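Local coordinates for protein titin (Homo sapiens, PDB 2J8O) that forms part of a giant muscle protein, here two immunoglobulin I-set domains in tandem, which probably serve as elastic and scaffolding modules of the sarcomere, at residues A[98-103]-A[180-185]; A[16-21]-A[94-99]; A[102-107]-A[187-192]; A[20-25]-A[67-72]. All blocks are in the same frame, centred on the assembly; numbering follows the deposited sequence.

Interaction 1 (A[98-103]-A[180-185]); sequences VPAKIH and AKNRFG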
loop_
_atom_site.group_PDB
_atom_site.type_symbol
_atom_site.label_atom_id
_atom_site.label_comp_id
_atom_site.label_asym_id
_atom_site.label_seq_id
_atom_site.Cartn_x
_atom_site.Cartn_y
_atom_site.Cartn_z
ATOM N N VAL A 98 5.620 0.078 -3.662
ATOM C CA VAL A 98 6.378 0.063 -2.436
ATOM C C VAL A 98 6.988 -1.313 -2.304
ATOM O O VAL A 98 6.259 -2.297 -2.241
ATOM C CB VAL A 98 5.447 0.415 -1.250
ATOM C CG1 VAL A 98 5.966 -0.103 0.097
ATOM C CG2 VAL A 98 5.195 1.930 -1.228
ATOM N N PRO A 99 8.331 -1.382 -2.286
ATOM C CA PRO A 99 9.092 -2.625 -2.150
ATOM C C PRO A 99 8.723 -3.356 -0.883
ATOM O O PRO A 99 8.475 -2.717 0.142
ATOM C CB PRO A 99 10.554 -2.149 -2.042
ATOM C CG PRO A 99 10.480 -0.677 -1.745
ATOM C CD PRO A 99 9.218 -0.205 -2.395
ATOM N N ALA A 100 8.686 -4.681 -0.973
ATOM C CA ALA A 100 8.400 -5.548 0.138
ATOM C C ALA A 100 9.302 -5.249 1.339
ATOM O O ALA A 100 10.465 -4.941 1.165
ATOM C CB ALA A 100 8.576 -6.983 -0.304
ATOM N N LYS A 101 8.755 -5.337 2.551
ATOM C CA LYS A 101 9.515 -5.113 3.780
ATOM C C LYS A 101 8.801 -5.785 4.936
ATOM O O LYS A 101 7.588 -5.588 5.106
ATOM C CB LYS A 101 9.646 -3.619 4.076
ATOM C CG LYS A 101 10.964 -3.259 4.743
ATOM C CD LYS A 101 10.880 -1.961 5.514
ATOM C CE LYS A 101 12.163 -1.733 6.319
ATOM N NZ LYS A 101 12.489 -0.264 6.325
ATOM N N ILE A 102 9.536 -6.598 5.698
ATOM C CA ILE A 102 9.031 -7.217 6.914
ATOM C C ILE A 102 9.317 -6.311 8.105
ATOM O O ILE A 102 10.346 -5.652 8.130
ATOM C CB ILE A 102 9.666 -8.577 7.154
ATOM C CG1 ILE A 102 9.114 -9.585 6.145
ATOM C CG2 ILE A 102 9.360 -9.071 8.577
ATOM C CD1 ILE A 102 10.036 -10.722 5.847
ATOM N N HIS A 103 8.390 -6.271 9.076
ATOM C CA HIS A 103 8.501 -5.379 10.239
ATOM C C HIS A 103 8.339 -6.197 11.496
ATOM O O HIS A 103 7.234 -6.420 11.955
ATOM C CB HIS A 103 7.414 -4.294 10.242
ATOM C CG HIS A 103 7.370 -3.439 9.010
ATOM N ND1 HIS A 103 8.293 -2.446 8.753
ATOM C CD2 HIS A 103 6.462 -3.374 8.003
ATOM C CE1 HIS A 103 7.977 -1.837 7.624
ATOM N NE2 HIS A 103 6.870 -2.380 7.149
ATOM N N ALA A 180 9.305 -11.933 2.193
ATOM C CA ALA A 180 8.265 -11.234 1.454
ATOM C C ALA A 180 8.873 -10.674 0.187
ATOM O O ALA A 180 9.896 -9.990 0.238
ATOM C CB ALA A 180 7.654 -10.109 2.302
ATOM N N LYS A 181 8.249 -10.979 -0.946
ATOM C CA LYS A 181 8.776 -10.578 -2.240
ATOM C C LYS A 181 7.684 -9.988 -3.117
ATOM O O LYS A 181 6.600 -10.555 -3.231
ATOM C CB LYS A 181 9.368 -11.781 -2.979
ATOM C CG LYS A 181 9.887 -12.909 -2.117
ATOM C CD LYS A 181 9.906 -14.199 -2.904
ATOM C CE LYS A 181 10.053 -15.397 -1.984
ATOM N NZ LYS A 181 11.425 -15.444 -1.377
ATOM N N ASN A 182 7.976 -8.853 -3.736
ATOM C CA ASN A 182 7.116 -8.289 -4.762
ATOM C C ASN A 182 7.953 -7.718 -5.912
ATOM O O ASN A 182 9.191 -7.789 -5.889
ATOM C CB ASN A 182 6.115 -7.263 -4.182
ATOM C CG ASN A 182 6.756 -5.915 -3.785
ATOM O OD1 ASN A 182 7.952 -5.683 -3.978
ATOM N ND2 ASN A 182 5.939 -5.015 -3.244
ATOM N N ARG A 183 7.268 -7.158 -6.909
ATOM C CA ARG A 183 7.908 -6.566 -8.084
ATOM C C ARG A 183 9.111 -5.692 -7.731
ATOM O O ARG A 183 10.073 -5.611 -8.500
ATOM C CB ARG A 183 6.896 -5.710 -8.859
ATOM C CG ARG A 183 5.881 -6.479 -9.703
ATOM C CD ARG A 183 5.199 -5.533 -10.694
ATOM N NE ARG A 183 6.191 -4.665 -11.336
ATOM C CZ ARG A 183 5.938 -3.494 -11.919
ATOM N NH1 ARG A 183 4.699 -3.007 -11.958
ATOM N NH2 ARG A 183 6.938 -2.799 -12.462
ATOM N N PHE A 184 9.050 -5.050 -6.565
ATOM C CA PHE A 184 9.915 -3.922 -6.260
ATOM C C PHE A 184 10.959 -4.138 -5.164
ATOM O O PHE A 184 11.616 -3.193 -4.730
ATOM C CB PHE A 184 9.049 -2.723 -5.904
ATOM C CG PHE A 184 8.174 -2.256 -7.023
ATOM C CD1 PHE A 184 8.730 -1.801 -8.218
ATOM C CD2 PHE A 184 6.795 -2.245 -6.879
ATOM C CE1 PHE A 184 7.936 -1.356 -9.246
ATOM C CE2 PHE A 184 5.994 -1.800 -7.906
ATOM C CZ PHE A 184 6.570 -1.353 -9.096
ATOM N N GLY A 185 11.131 -5.367 -4.709
ATOM C CA GLY A 185 12.141 -5.622 -3.708
ATOM C C GLY A 185 11.812 -6.831 -2.902
ATOM O O GLY A 185 10.717 -7.365 -3.019
#
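Asn-182 reaches from the F–G hairpin of the second immunoglobulin I-set domain to the chain that enters that domain as its A strand. Its ND2 donates to Val-98 O at 2.9 Å, and this oxygen lies in the plane of the amide; the same nitrogen also serves Pro-132 O. OD1 is gripped twice: Ala-100 N approaches one face of the amide at 3.3 Å, while Phe-184 N approaches the opposite face at 2.9 Å, neither along a lone pair. The second of these bonds closes an Asx turn. With chi1 at 73°, CG stands between the backbone N and the carbonyl carbon, which brings the amide back over its own turn and across to the strand. An amide suits the place because donor and acceptor are both used.

Next to the amide the packing is apolar. The methyl of Ala-100 points at Ala-180, CB to CB 4.2 Å, and sits 3.3 Å from Ala-180 O and 3.5 Å from Gly-185 O, which suits a small residue. The CG1 branch of Ile-102 extends this apolar patch to Ala-180 CB. Pro-99 lays its CB 3.1 Å from Phe-184 O. Further out, the type I turn from Asn-182 to Gly-185 shapes the hairpin, and the Phe-184 ring lies over Arg-183 CB. Gly-185 ends the turn with backbone angles that demand glycine, and a CB there would clash with Pro-99 CB.

Interaction 2 (A[16-21]-A[94-99]); sequences VRYQSN and LEVEVP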
loop_
_atom_site.group_PDB
_atom_site.type_symbol
_atom_site.label_atom_id
_atom_site.label_comp_id
_atom_site.label_asym_id
_atom_site.label_seq_id
_atom_site.Cartn_x
_atom_site.Cartn_y
_atom_site.Cartn_z
ATOM N N VAL A 16 3.434 6.462 -6.521
ATOM C CA VAL A 16 4.175 7.046 -5.416
ATOM C C VAL A 16 4.425 6.046 -4.310
ATOM O O VAL A 16 3.968 4.900 -4.384
ATOM C CB VAL A 16 3.426 8.221 -4.789
ATOM C CG1 VAL A 16 3.508 9.457 -5.683
ATOM C CG2 VAL A 16 1.981 7.814 -4.470
ATOM N N ARG A 17 5.159 6.500 -3.290
ATOM C CA ARG A 17 5.339 5.757 -2.063
ATOM C C ARG A 17 4.556 6.323 -0.884
ATOM O O ARG A 17 4.153 7.482 -0.899
ATOM C CB ARG A 17 6.814 5.696 -1.722
ATOM C CG ARG A 17 7.527 4.659 -2.556
ATOM C CD ARG A 17 8.862 4.306 -1.989
ATOM N NE ARG A 17 9.778 4.121 -3.105
ATOM C CZ ARG A 17 11.076 3.885 -2.993
ATOM N NH1 ARG A 17 11.646 3.786 -1.792
ATOM N NH2 ARG A 17 11.792 3.748 -4.097
ATOM N N TYR A 18 4.365 5.496 0.144
ATOM C CA TYR A 18 3.675 5.916 1.357
ATOM C C TYR A 18 4.178 7.248 1.887
ATOM O O TYR A 18 5.370 7.547 1.793
ATOM C CB TYR A 18 3.741 4.824 2.439
ATOM C CG TYR A 18 2.871 3.641 2.074
ATOM C CD1 TYR A 18 3.384 2.338 2.040
ATOM C CD2 TYR A 18 1.527 3.836 1.694
ATOM C CE1 TYR A 18 2.572 1.262 1.670
ATOM C CE2 TYR A 18 0.709 2.771 1.331
ATOM C CZ TYR A 18 1.230 1.493 1.321
ATOM O OH TYR A 18 0.406 0.460 0.958
ATOM N N GLN A 19 3.245 8.051 2.404
ATOM C CA GLN A 19 3.552 9.306 3.112
ATOM C C GLN A 19 4.121 10.440 2.262
ATOM O O GLN A 19 4.530 11.472 2.798
ATOM C CB GLN A 19 4.485 9.062 4.297
ATOM C CG GLN A 19 3.836 8.321 5.432
ATOM C CD GLN A 19 4.622 8.443 6.709
ATOM O OE1 GLN A 19 5.856 8.406 6.702
ATOM N NE2 GLN A 19 3.913 8.591 7.824
ATOM N N SER A 20 4.176 10.260 0.955
ATOM C CA SER A 20 4.676 11.333 0.140
ATOM C C SER A 20 3.525 12.093 -0.463
ATOM O O SER A 20 2.372 11.720 -0.286
ATOM C CB SER A 20 5.616 10.840 -0.944
ATOM O OG SER A 20 6.372 11.953 -1.421
ATOM N N ASN A 21 3.841 13.179 -1.148
ATOM C CA ASN A 21 2.814 13.990 -1.749
ATOM C C ASN A 21 2.553 13.578 -3.201
ATOM O O ASN A 21 3.479 13.479 -4.011
ATOM C CB ASN A 21 3.179 15.468 -1.646
ATOM C CG ASN A 21 3.085 15.983 -0.235
ATOM O OD1 ASN A 21 2.707 15.245 0.679
ATOM N ND2 ASN A 21 3.417 17.261 -0.044
ATOM N N LEU A 94 -4.082 6.689 -8.906
ATOM C CA LEU A 94 -2.942 6.858 -8.036
ATOM C C LEU A 94 -2.740 5.499 -7.385
ATOM O O LEU A 94 -3.608 5.006 -6.646
ATOM C CB LEU A 94 -3.215 7.969 -7.010
ATOM C CG LEU A 94 -2.363 8.172 -5.749
ATOM C CD1 LEU A 94 -0.912 8.327 -6.069
ATOM C CD2 LEU A 94 -2.845 9.411 -5.010
ATOM N N GLU A 95 -1.629 4.867 -7.738
ATOM C CA GLU A 95 -1.255 3.588 -7.150
ATOM C C GLU A 95 -0.005 3.735 -6.311
ATOM O O GLU A 95 0.791 4.654 -6.508
ATOM C CB GLU A 95 -1.061 2.536 -8.226
ATOM C CG GLU A 95 -2.355 2.197 -8.939
ATOM C CD GLU A 95 -2.130 1.379 -10.193
ATOM O OE1 GLU A 95 -1.758 0.181 -10.079
ATOM O OE2 GLU A 95 -2.333 1.945 -11.295
ATOM N N VAL A 96 0.138 2.832 -5.354
ATOM C CA VAL A 96 1.260 2.847 -4.432
ATOM C C VAL A 96 2.216 1.736 -4.841
ATOM O O VAL A 96 1.801 0.593 -5.007
ATOM C CB VAL A 96 0.763 2.704 -2.978
ATOM C CG1 VAL A 96 1.876 2.318 -2.055
ATOM C CG2 VAL A 96 0.147 4.026 -2.519
ATOM N N GLU A 97 3.481 2.089 -5.064
ATOM C CA GLU A 97 4.484 1.123 -5.498
ATOM C C GLU A 97 5.591 1.128 -4.474
ATOM O O GLU A 97 6.378 2.059 -4.399
ATOM C CB GLU A 97 5.003 1.433 -6.910
ATOM C CG GLU A 97 3.960 1.207 -8.016
ATOM C CD GLU A 97 4.550 1.232 -9.425
ATOM O OE1 GLU A 97 5.308 2.171 -9.761
ATOM O OE2 GLU A 97 4.249 0.307 -10.211
ATOM N N VAL A 98 5.620 0.078 -3.662
ATOM C CA VAL A 98 6.378 0.063 -2.436
ATOM C C VAL A 98 6.988 -1.313 -2.304
ATOM O O VAL A 98 6.259 -2.297 -2.241
ATOM C CB VAL A 98 5.447 0.415 -1.250
ATOM C CG1 VAL A 98 5.966 -0.103 0.097
ATOM C CG2 VAL A 98 5.195 1.930 -1.228
ATOM N N PRO A 99 8.331 -1.382 -2.286
ATOM C CA PRO A 99 9.092 -2.625 -2.150
ATOM C C PRO A 99 8.723 -3.356 -0.883
ATOM O O PRO A 99 8.475 -2.717 0.142
ATOM C CB PRO A 99 10.554 -2.149 -2.042
ATOM C CG PRO A 99 10.480 -0.677 -1.745
ATOM C CD PRO A 99 9.218 -0.205 -2.395
#
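Tyr-18 lays one face of its ring over Val-96, whose CG1 methyl sits 3.8 Å from the ring centroid and 22° off its normal, a CH-pi contact displaced toward CZ. The first torsion, -71°, sets CG anti to the carbonyl carbon and swings the ring back to the strand, where CD1 also meets Val-98 CG2 at 3.8 Å. Both valines cross the tyrosine at about a right angle, but only Val-96 puts a methyl over the face. Cutting the residue down to an alanine is likely to leave Val-96 CG1 without its aromatic cover and open a gap beside Val-98.

Next to the ring, Val-16 joins the strand in parallel fashion: its N donates to Glu-95 O at 3.2 Å, and its O accepts from Glu-97 N at 2.9 Å. This is the A'–G pairing of an I-set domain. Val-16 CG2 packs against Leu-94 CD1 on the apolar side. On the outer side Arg-17 passes Glu-97 O with its methylenes, CG at 3.4 Å; past the bend at chi3, Pro-99 CD comes over one face of the guanidinium. A type II turn from Arg-17 to Ser-20 then leads the chain away.

The two straight backbone bonds fix the register, whereas the side chains add mostly apolar packing, which suggests that backbone pairing sets the alignment and apolar packing fills the side next to the domain junction.

Interaction 3 (A[102-107]-A[187-192]); sequences IHLPKT and DQKTVE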
loop_
_atom_site.group_PDB
_atom_site.type_symbol
_atom_site.label_atom_id
_atom_site.label_comp_id
_atom_site.label_asym_id
_atom_site.label_seq_id
_atom_site.Cartn_x
_atom_site.Cartn_y
_atom_site.Cartn_z
ATOM N N ILE A 102 9.536 -6.598 5.698
ATOM C CA ILE A 102 9.031 -7.217 6.914
ATOM C C ILE A 102 9.317 -6.311 8.105
ATOM O O ILE A 102 10.346 -5.652 8.130
ATOM C CB ILE A 102 9.666 -8.577 7.154
ATOM C CG1 ILE A 102 9.114 -9.585 6.145
ATOM C CG2 ILE A 102 9.360 -9.071 8.577
ATOM C CD1 ILE A 102 10.036 -10.722 5.847
ATOM N N HIS A 103 8.390 -6.271 9.076
ATOM C CA HIS A 103 8.501 -5.379 10.239
ATOM C C HIS A 103 8.339 -6.197 11.496
ATOM O O HIS A 103 7.234 -6.420 11.955
ATOM C CB HIS A 103 7.414 -4.294 10.242
ATOM C CG HIS A 103 7.370 -3.439 9.010
ATOM N ND1 HIS A 103 8.293 -2.446 8.753
ATOM C CD2 HIS A 103 6.462 -3.374 8.003
ATOM C CE1 HIS A 103 7.977 -1.837 7.624
ATOM N NE2 HIS A 103 6.870 -2.380 7.149
ATOM N N LEU A 104 9.435 -6.654 12.065
ATOM C CA LEU A 104 9.388 -7.462 13.288
ATOM C C LEU A 104 9.095 -6.566 14.479
ATOM O O LEU A 104 9.791 -5.573 14.696
ATOM C CB LEU A 104 10.724 -8.147 13.506
ATOM C CG LEU A 104 11.074 -9.301 12.601
ATOM C CD1 LEU A 104 12.577 -9.574 12.700
ATOM C CD2 LEU A 104 10.318 -10.533 13.036
ATOM N N PRO A 105 8.080 -6.912 15.262
ATOM C CA PRO A 105 7.727 -6.078 16.391
ATOM C C PRO A 105 8.797 -6.150 17.491
ATOM O O PRO A 105 9.149 -5.132 18.071
ATOM C CB PRO A 105 6.404 -6.708 16.885
ATOM C CG PRO A 105 5.971 -7.667 15.817
ATOM C CD PRO A 105 7.219 -8.106 15.164
ATOM N N LYS A 106 9.299 -7.340 17.767
ATOM C CA LYS A 106 10.322 -7.542 18.778
ATOM C C LYS A 106 11.529 -8.255 18.157
ATOM O O LYS A 106 11.379 -9.244 17.428
ATOM C CB LYS A 106 9.799 -8.448 19.914
ATOM C CG LYS A 106 8.930 -7.776 20.997
ATOM C CD LYS A 106 7.972 -8.798 21.601
ATOM C CE LYS A 106 7.823 -8.633 23.110
ATOM N NZ LYS A 106 7.103 -9.814 23.730
ATOM N N THR A 107 12.730 -7.785 18.467
ATOM C CA THR A 107 13.916 -8.559 18.119
ATOM C C THR A 107 14.866 -8.744 19.292
ATOM O O THR A 107 14.979 -7.904 20.181
ATOM C CB THR A 107 14.699 -7.941 16.959
ATOM O OG1 THR A 107 15.077 -6.612 17.311
ATOM C CG2 THR A 107 13.865 -7.881 15.712
ATOM N N ASP A 187 12.568 -8.750 1.111
ATOM C CA ASP A 187 13.048 -8.641 2.467
ATOM C C ASP A 187 12.899 -9.989 3.162
ATOM O O ASP A 187 12.077 -10.828 2.779
ATOM C CB ASP A 187 12.279 -7.551 3.219
ATOM C CG ASP A 187 12.908 -7.202 4.570
ATOM O OD1 ASP A 187 14.118 -7.444 4.768
ATOM O OD2 ASP A 187 12.197 -6.680 5.449
ATOM N N GLN A 188 13.681 -10.223 4.197
ATOM C CA GLN A 188 13.630 -11.523 4.815
ATOM C C GLN A 188 14.062 -11.330 6.242
ATOM O O GLN A 188 14.868 -10.447 6.528
ATOM C CB GLN A 188 14.564 -12.478 4.063
ATOM C CG GLN A 188 14.902 -13.740 4.785
ATOM C CD GLN A 188 16.028 -14.510 4.125
ATOM O OE1 GLN A 188 15.987 -14.797 2.927
ATOM N NE2 GLN A 188 17.032 -14.872 4.920
ATOM N N LYS A 189 13.521 -12.133 7.139
ATOM C CA LYS A 189 13.843 -12.014 8.541
ATOM C C LYS A 189 13.844 -13.394 9.123
ATOM O O LYS A 189 13.090 -14.255 8.680
ATOM C CB LYS A 189 12.795 -11.164 9.280
ATOM C CG LYS A 189 12.769 -9.689 8.913
ATOM C CD LYS A 189 14.065 -8.973 9.247
ATOM C CE LYS A 189 14.274 -7.799 8.286
ATOM N NZ LYS A 189 15.112 -6.741 8.860
ATOM N N THR A 190 14.705 -13.609 10.112
ATOM C CA THR A 190 14.709 -14.850 10.871
ATOM C C THR A 190 14.004 -14.645 12.216
ATOM O O THR A 190 14.106 -13.589 12.833
ATOM C CB THR A 190 16.142 -15.352 11.029
ATOM O OG1 THR A 190 16.639 -15.659 9.731
ATOM C CG2 THR A 190 16.208 -16.625 11.821
ATOM N N VAL A 191 13.269 -15.653 12.658
ATOM C CA VAL A 191 12.710 -15.656 14.011
ATOM C C VAL A 191 13.187 -16.913 14.711
ATOM O O VAL A 191 12.981 -18.016 14.200
ATOM C CB VAL A 191 11.174 -15.599 13.967
ATOM C CG1 VAL A 191 10.559 -15.850 15.338
ATOM C CG2 VAL A 191 10.717 -14.236 13.408
ATOM N N GLU A 192 13.851 -16.774 15.860
ATOM C CA GLU A 192 14.186 -17.972 16.626
ATOM C C GLU A 192 13.076 -18.365 17.588
ATOM O O GLU A 192 12.569 -17.536 18.326
ATOM C CB GLU A 192 15.530 -17.869 17.368
ATOM C CG GLU A 192 15.897 -19.202 18.058
ATOM C CD GLU A 192 17.187 -19.170 18.869
ATOM O OE1 GLU A 192 17.833 -18.108 18.935
ATOM O OE2 GLU A 192 17.556 -20.220 19.455
#
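Ile-102 and Asp-187 supply the one hydrogen bond of this contact: Ile-102 N donates to Asp-187 OD2 at 2.7 Å, with an angle of 157° at the hydrogen. The oxygen uses its anti lone pair, turned away from OD1, while OD1 makes a weak bond to Gln-188 N. Asp-187 holds its CG opposite the backbone N (chi1 -169°), which carries the carboxylate over to the other chain. Replacing it with an alanine would probably leave Ile-102 N without this acceptor and remove the carboxylate link between the two segments.

The rest is apolar. Ile-102 CG2 rests on Lys-189 CG at 3.5 Å as the two side chains slide past each other, and its CD1 reaches Gln-188 CA. The lysine, bent at chi2, offers CB, CG and CD to the two apolar side chains. Leu-104 CD1 lies 3.8 Å from Lys-189 CB, and its CD2 touches Val-191 CG2 at 3.7 Å. Ile-126 backs Ile-102, Leu-104 and Val-191 alike from strand 123-131.

Here the chain leaves the end of strand 86-102, paired with 123-131, and heads for strand 112-116, which runs parallel to 185-195: the A to A' switch between sheets found in I-set, as in V-set, domains.

Interaction 4 (A[20-25]-A[67-72]); sequences SNATLV and ASVTDD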
loop_
_atom_site.group_PDB
_atom_site.type_symbol
_atom_site.label_atom_id
_atom_site.label_comp_id
_atom_site.label_asym_id
_atom_site.label_seq_id
_atom_site.Cartn_x
_atom_site.Cartn_y
_atom_site.Cartn_z
ATOM N N SER A 20 4.176 10.260 0.955
ATOM C CA SER A 20 4.676 11.333 0.140
ATOM C C SER A 20 3.525 12.093 -0.463
ATOM O O SER A 20 2.372 11.720 -0.286
ATOM C CB SER A 20 5.616 10.840 -0.944
ATOM O OG SER A 20 6.372 11.953 -1.421
ATOM N N ASN A 21 3.841 13.179 -1.148
ATOM C CA ASN A 21 2.814 13.990 -1.749
ATOM C C ASN A 21 2.553 13.578 -3.201
ATOM O O ASN A 21 3.479 13.479 -4.011
ATOM C CB ASN A 21 3.179 15.468 -1.646
ATOM C CG ASN A 21 3.085 15.983 -0.235
ATOM O OD1 ASN A 21 2.707 15.245 0.679
ATOM N ND2 ASN A 21 3.417 17.261 -0.044
ATOM N N ALA A 22 1.292 13.324 -3.512
ATOM C CA ALA A 22 0.884 13.054 -4.885
ATOM C C ALA A 22 0.263 14.304 -5.454
ATOM O O ALA A 22 -0.641 14.895 -4.838
ATOM C CB ALA A 22 -0.063 11.919 -4.935
ATOM N N THR A 23 0.797 14.734 -6.605
ATOM C CA THR A 23 0.302 15.896 -7.330
ATOM C C THR A 23 -0.303 15.449 -8.668
ATOM O O THR A 23 0.391 14.929 -9.523
ATOM C CB THR A 23 1.425 16.939 -7.575
ATOM O OG1 THR A 23 2.130 17.164 -6.353
ATOM C CG2 THR A 23 0.859 18.287 -8.065
ATOM N N LEU A 24 -1.608 15.638 -8.823
ATOM C CA LEU A 24 -2.264 15.363 -10.086
ATOM C C LEU A 24 -2.433 16.680 -10.806
ATOM O O LEU A 24 -2.997 17.612 -10.252
ATOM C CB LEU A 24 -3.639 14.790 -9.828
ATOM C CG LEU A 24 -3.904 13.332 -9.551
ATOM C CD1 LEU A 24 -3.314 12.945 -8.251
ATOM C CD2 LEU A 24 -5.400 13.240 -9.451
ATOM N N VAL A 25 -1.961 16.765 -12.037
ATOM C CA VAL A 25 -1.990 18.010 -12.791
ATOM C C VAL A 25 -2.737 17.814 -14.112
ATOM O O VAL A 25 -2.730 16.724 -14.701
ATOM C CB VAL A 25 -0.572 18.459 -13.037
ATOM C CG1 VAL A 25 0.186 17.381 -13.775
ATOM C CG2 VAL A 25 -0.513 19.823 -13.766
ATOM N N ALA A 67 -1.741 15.230 0.155
ATOM C CA ALA A 67 -0.572 15.075 1.065
ATOM C C ALA A 67 -0.560 13.779 1.863
ATOM O O ALA A 67 -1.600 13.256 2.218
ATOM C CB ALA A 67 -0.438 16.269 2.001
ATOM N N SER A 68 0.632 13.272 2.146
ATOM C CA SER A 68 0.820 12.110 3.032
ATOM C C SER A 68 -0.021 10.904 2.597
ATOM O O SER A 68 -0.889 10.421 3.333
ATOM C CB SER A 68 0.563 12.480 4.505
ATOM O OG SER A 68 0.791 11.364 5.364
ATOM N N VAL A 69 0.286 10.425 1.394
ATOM C CA VAL A 69 -0.411 9.313 0.761
ATOM C C VAL A 69 -0.455 8.083 1.644
ATOM O O VAL A 69 0.573 7.507 2.001
ATOM C CB VAL A 69 0.213 8.945 -0.621
ATOM C CG1 VAL A 69 -0.321 7.591 -1.125
ATOM C CG2 VAL A 69 -0.088 10.030 -1.635
ATOM N N THR A 70 -1.667 7.716 2.014
ATOM C CA THR A 70 -1.974 6.398 2.540
ATOM C C THR A 70 -2.578 5.601 1.387
ATOM O O THR A 70 -2.871 6.159 0.312
ATOM C CB THR A 70 -2.961 6.474 3.712
ATOM O OG1 THR A 70 -3.032 5.197 4.332
ATOM C CG2 THR A 70 -4.351 6.853 3.241
ATOM N N ASP A 71 -2.782 4.308 1.581
ATOM C CA ASP A 71 -3.287 3.523 0.471
ATOM C C ASP A 71 -4.801 3.699 0.293
ATOM O O ASP A 71 -5.368 3.244 -0.695
ATOM C CB ASP A 71 -2.888 2.063 0.628
ATOM C CG ASP A 71 -3.341 1.511 1.919
ATOM O OD1 ASP A 71 -4.494 1.843 2.278
ATOM O OD2 ASP A 71 -2.567 0.771 2.582
ATOM N N ASP A 72 -5.445 4.356 1.256
ATOM C CA ASP A 72 -6.826 4.783 1.092
ATOM C C ASP A 72 -6.880 5.825 -0.027
ATOM O O ASP A 72 -7.889 5.930 -0.723
ATOM C CB ASP A 72 -7.415 5.347 2.395
ATOM C CG ASP A 72 -8.679 6.184 2.162
ATOM O OD1 ASP A 72 -9.759 5.604 1.908
ATOM O OD2 ASP A 72 -8.594 7.432 2.216
#
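Ser-20 and Asn-21 run beside Ala-67 and Ser-68 in the opposite sense, with CA atoms 4.9 Å apart for Ser-20 and Ser-68, and 4.5 Å for Asn-21 and Ala-67. Ser-20 O accepts from Val-69 N at 3.0 Å, nearly straight at 173° and in the carbonyl plane. Ser-68 itself, at phi 54° and psi 63°, is left-handed, and after Val-69 the chain leaves strand 22-31.

Asn-21 supplies the second bond with its side chain: OD1 accepts from Ser-68 N at 3.2 Å, the donor tilted slightly from the carbonyl plane. Its CG lies anti to the carbonyl carbon, and this folds the amide over Ala-67, whose CB is 3.6 Å from OD1. The short methyl of Ala-67 leaves room for that approach. On the inner side Ala-22 CB meets Val-69 CG2 at 3.8 Å, and Val-69 CG2 also lies 3.3 Å from Ser-20 O, packed alongside the hydrogen bond. Val-69 further touches Val-16 and Val-96, while Ala-22 touches Leu-14 and Leu-94, so a small and a branched residue share the apolar interior. Gln-19 adds a backbone bond to Val-69.

The contact ties the start of the B strand to the turn that follows the E strand, at the end of the B–E pairing in the I-set beta sandwich of the first domain.

The four contacts follow the chain through the junction of two I-set domains. Interactions 2 and 4 lie in the first domain and share Ser-20 and Asn-21: one pairs the A' edge with the last strand, the other joins strand B to the E–F loop. Interactions 1 and 3 belong to the second domain and share Ile-102 and His-103. Strand 86-102 passes from interaction 2 into interaction 1, which share Val-98 and Pro-99. Interaction 1 is the more enclosed (four of nine touching residues buried, none exposed), interaction 4 nearer the surface (two of six buried, two exposed). Backbone bonds dominate 2; a side-chain amide works alone in 1 and beside a backbone bond in 4; a carboxylate serves 3.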